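Local coordinates for nitronate monooxygenase family protein (Pseudomonas aeruginosa, PDB 4QIT), which uses FMN and molecular oxygen to carry out the oxidative denitrification of alkyl nitronates, with propionate 3-nitronate as its best substrate, at residues I184-P195 and L274-R284. The protein carries 1 engineered substitution. Residues are numbered along the deposited sequence; the frame is centred on the assembly and turned at random.
Engineered in segment 184-195: S189 (natural residue His). With FMN (flavin mononucleotide), chain C; NIE (nitroethane), chain D.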
# COMPACT_ATOMS: atom_id res chain seq x y z
N ILE A 184 0.88 -0.53 4.60
CA ILE A 184 0.13 0.69 4.35
C ILE A 184 -1.38 0.47 4.53
O ILE A 184 -2.10 1.41 4.87
CB ILE A 184 0.46 1.30 2.95
CG1 ILE A 184 0.07 2.79 2.87
CG2 ILE A 184 -0.23 0.53 1.85
CD1 ILE A 184 0.71 3.66 3.91
N GLU A 185 -1.82 -0.77 4.35
CA GLU A 185 -3.23 -1.13 4.52
C GLU A 185 -3.77 -0.87 5.92
O GLU A 185 -4.98 -0.71 6.10
CB GLU A 185 -3.42 -2.62 4.24
CG GLU A 185 -3.43 -3.03 2.78
CD GLU A 185 -2.08 -3.44 2.22
OE1 GLU A 185 -1.03 -2.90 2.65
OE2 GLU A 185 -2.06 -4.29 1.31
N ALA A 186 -2.88 -0.88 6.91
CA ALA A 186 -3.32 -0.92 8.30
C ALA A 186 -4.15 0.27 8.71
O ALA A 186 -3.92 1.40 8.26
CB ALA A 186 -2.13 -1.04 9.23
N GLY A 187 -5.11 0.01 9.58
CA GLY A 187 -5.88 1.08 10.20
C GLY A 187 -5.16 1.73 11.36
O GLY A 187 -4.22 1.17 11.94
N GLY A 188 -5.62 2.92 11.74
CA GLY A 188 -5.05 3.61 12.89
C GLY A 188 -3.71 4.25 12.59
O GLY A 188 -3.37 4.49 11.42
N SER A 189 -2.95 4.54 13.64
CA SER A 189 -1.71 5.30 13.47
C SER A 189 -0.63 4.48 12.75
O SER A 189 -0.39 3.31 13.07
CB SER A 189 -1.18 5.80 14.81
OG SER A 189 -2.11 6.70 15.41
N ARG A 190 0.02 5.12 11.78
CA ARG A 190 1.16 4.47 11.14
C ARG A 190 2.34 4.36 12.10
O ARG A 190 2.65 5.29 12.83
CB ARG A 190 1.55 5.20 9.86
CG ARG A 190 0.51 4.96 8.77
CD ARG A 190 0.95 5.25 7.37
NE ARG A 190 2.26 4.69 6.98
CZ ARG A 190 2.56 3.41 6.81
NH1 ARG A 190 1.68 2.44 7.03
NH2 ARG A 190 3.79 3.09 6.41
N GLY A 191 3.00 3.21 12.09
CA GLY A 191 4.09 2.95 13.03
C GLY A 191 5.42 3.57 12.65
O GLY A 191 6.45 3.17 13.19
N VAL A 192 5.41 4.52 11.72
CA VAL A 192 6.64 5.17 11.24
C VAL A 192 7.42 5.79 12.40
O VAL A 192 6.86 6.53 13.21
CB VAL A 192 6.31 6.27 10.22
CG1 VAL A 192 7.61 6.96 9.75
CG2 VAL A 192 5.56 5.70 9.03
N PHE A 193 8.72 5.48 12.48
CA PHE A 193 9.53 5.94 13.61
C PHE A 193 9.77 7.45 13.57
O PHE A 193 9.61 8.14 14.59
CB PHE A 193 10.90 5.24 13.64
CG PHE A 193 10.88 3.82 14.16
CD1 PHE A 193 9.72 3.06 14.17
CD2 PHE A 193 12.06 3.24 14.62
CE1 PHE A 193 9.72 1.75 14.64
CE2 PHE A 193 12.07 1.93 15.10
CZ PHE A 193 10.89 1.19 15.11
N GLU A 194 10.16 7.94 12.40
CA GLU A 194 10.55 9.34 12.22
C GLU A 194 9.84 9.90 11.00
O GLU A 194 10.41 9.94 9.91
CB GLU A 194 12.07 9.44 12.03
CG GLU A 194 12.88 8.96 13.23
CD GLU A 194 14.37 9.06 13.02
OE1 GLU A 194 14.91 8.35 12.14
OE2 GLU A 194 15.01 9.85 13.74
N PRO A 195 8.58 10.31 11.18
CA PRO A 195 7.80 10.72 10.01
C PRO A 195 8.34 11.97 9.32
O PRO A 195 8.02 12.20 8.16
CB PRO A 195 6.38 10.94 10.56
CG PRO A 195 6.51 10.93 12.06
CD PRO A 195 7.79 10.23 12.42
N LEU A 274 -5.53 8.49 4.82
CA LEU A 274 -4.57 8.90 5.84
C LEU A 274 -4.75 10.36 6.18
O LEU A 274 -5.04 11.19 5.32
CB LEU A 274 -3.14 8.69 5.33
CG LEU A 274 -2.76 7.24 5.10
CD1 LEU A 274 -1.47 7.13 4.27
CD2 LEU A 274 -2.57 6.57 6.45
N THR A 275 -4.58 10.69 7.46
CA THR A 275 -4.65 12.07 7.90
C THR A 275 -3.60 12.32 8.99
O THR A 275 -3.32 11.45 9.81
CB THR A 275 -6.05 12.43 8.44
OG1 THR A 275 -6.05 13.79 8.89
CG2 THR A 275 -6.47 11.51 9.61
N VAL A 276 -3.02 13.52 8.97
CA VAL A 276 -2.18 13.96 10.08
C VAL A 276 -2.88 15.00 10.94
O VAL A 276 -2.39 15.36 12.00
CB VAL A 276 -0.83 14.55 9.62
CG1 VAL A 276 -0.05 13.53 8.82
CG2 VAL A 276 -1.05 15.86 8.84
N THR A 277 -4.04 15.49 10.49
CA THR A 277 -4.69 16.61 11.18
C THR A 277 -5.54 16.18 12.38
O THR A 277 -5.89 17.00 13.23
CB THR A 277 -5.52 17.47 10.21
OG1 THR A 277 -6.36 16.63 9.42
CG2 THR A 277 -4.60 18.27 9.29
N MET A 278 -5.87 14.89 12.46
CA MET A 278 -6.58 14.35 13.61
C MET A 278 -5.71 14.32 14.86
O MET A 278 -6.13 14.76 15.94
CB MET A 278 -7.09 12.94 13.28
CG MET A 278 -7.93 12.28 14.39
SD MET A 278 -9.69 12.68 14.33
CE MET A 278 -10.15 11.84 12.81
N SER A 279 -4.49 13.80 14.75
CA SER A 279 -3.71 13.52 15.94
C SER A 279 -2.32 14.14 15.92
O SER A 279 -1.65 14.18 16.95
CB SER A 279 -3.55 12.02 16.11
OG SER A 279 -2.65 11.53 15.12
N GLY A 280 -1.87 14.58 14.75
CA GLY A 280 -0.52 15.07 14.57
C GLY A 280 0.44 14.02 14.04
O GLY A 280 1.60 14.31 13.77
N ARG A 281 -0.06 12.79 13.88
CA ARG A 281 0.71 11.69 13.30
C ARG A 281 -0.16 10.99 12.28
O ARG A 281 -1.37 10.80 12.50
CB ARG A 281 1.15 10.68 14.37
CG ARG A 281 2.66 10.67 14.66
CD ARG A 281 2.98 9.60 15.69
NE ARG A 281 4.42 9.39 15.88
CZ ARG A 281 5.17 8.62 15.10
NH1 ARG A 281 4.63 8.00 14.06
NH2 ARG A 281 6.47 8.47 15.35
N SER A 282 0.43 10.57 11.16
CA SER A 282 -0.33 9.93 10.09
C SER A 282 -1.09 8.70 10.60
O SER A 282 -0.52 7.83 11.28
CB SER A 282 0.63 9.49 8.99
OG SER A 282 -0.09 9.04 7.85
N ALA A 283 -2.38 8.64 10.27
CA ALA A 283 -3.26 7.57 10.74
C ALA A 283 -4.37 7.35 9.73
O ALA A 283 -4.81 8.29 9.07
CB ALA A 283 -3.84 7.92 12.10
N ARG A 284 -4.82 6.10 9.61
CA ARG A 284 -5.80 5.72 8.61
C ARG A 284 -7.19 5.49 9.19
O ARG A 284 -7.36 4.70 10.13
CB ARG A 284 -5.35 4.46 7.88
CG ARG A 284 -6.38 4.01 6.81
CD ARG A 284 -5.97 2.73 6.06
NE ARG A 284 -4.69 2.90 5.37
CZ ARG A 284 -4.51 3.62 4.27
NH1 ARG A 284 -5.53 4.26 3.70
NH2 ARG A 284 -3.28 3.72 3.76
N1 FMN C . -1.57 0.04 17.12
C2 FMN C . -0.90 0.33 18.30
O2 FMN C . 0.28 0.03 18.41
N3 FMN C . -1.54 0.93 19.36
C4 FMN C . -2.87 1.27 19.23
O4 FMN C . -3.48 1.82 20.14
C4A FMN C . -3.54 0.99 18.05
N5 FMN C . -4.86 1.35 17.95
C5A FMN C . -5.57 1.07 16.81
C6 FMN C . -6.91 1.43 16.76
C7 FMN C . -7.67 1.17 15.64
C7M FMN C . -9.12 1.57 15.68
C8 FMN C . -7.08 0.55 14.54
C8M FMN C . -7.89 0.27 13.31
C9 FMN C . -5.73 0.18 14.59
C9A FMN C . -4.96 0.44 15.73
N10 FMN C . -3.61 0.09 15.82
C10 FMN C . -2.90 0.37 16.98
C1' FMN C . -2.92 -0.57 14.65
C2' FMN C . -2.92 -2.09 14.73
O2' FMN C . -1.97 -2.50 15.67
C3' FMN C . -2.54 -2.70 13.39
O3' FMN C . -1.41 -2.08 12.82
C4' FMN C . -3.70 -2.50 12.44
O4' FMN C . -4.92 -2.62 13.15
C5' FMN C . -3.65 -3.58 11.38
O5' FMN C . -4.48 -3.10 10.36
P FMN C . -5.94 -3.69 10.12
O1P FMN C . -6.03 -5.07 10.72
O2P FMN C . -6.18 -3.66 8.65
O3P FMN C . -6.85 -2.76 10.86
N3 NIE D . -4.64 4.56 16.69
C1 NIE D . -2.66 5.15 17.86
C2 NIE D . -4.15 4.95 17.96
O4 NIE D . -4.04 3.69 16.07
O5 NIE D . -5.48 5.40 16.02
O HOH W 1 1.95 7.83 12.56
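Next to the flavin of this TIM-barrel enzyme, the loop after barrel strand 178-182 adds strand 188-189 to the edge of a small antiparallel sheet, beside 283-285 of the hairpin 273-275/283-285. G188 and R284 form a hydrogen-bonded pair: R284 N reaches G188 O at 2.8 Å, and G188 N returns a bond to R284 O in the plane of that carbonyl. The next pair, S189 with A283, is non-hydrogen-bonded, and its CA atoms close to 3.9 Å. One residue further, R190 N donates to S282 O at 2.8 Å, almost straight (167°). An arginine of the hairpin segment secures each end of the loop. R284 has CG anti to its own N (chi1 180°) and bends at chi3, which carries its CD and NE past A186 O; NH2 then bonds I184 O at 2.8 Å, tilted from the guanidinium plane, with weak help from NE. L274 CG lies over one face of this guanidinium, and T272 takes its NH1. Beyond the strand, the extended chain of R281 lays its guanidinium end-on to V192 O, so that NH1 and NH2 both hold one oxygen in their own plane, while P195 CG covers a face near the rim. A water bridges the two segments, accepting from R281 NH1 and donating to R190 O and S282 O. R190, its chain bent at chi3, makes a salt bridge through NE with D199, with its CD against L274 CD2. Held this way, the loop presents its backbone to the ligands: G187 N donates to FMN O5', G187 O lies 3.2 Å from FMN C9, and G188 CA packs 3.3 Å from nitroethane O4. At S189, an engineered residue replacing His, the backbone N binds nitroethane O4 at 2.8 Å, nearly straight at 169°.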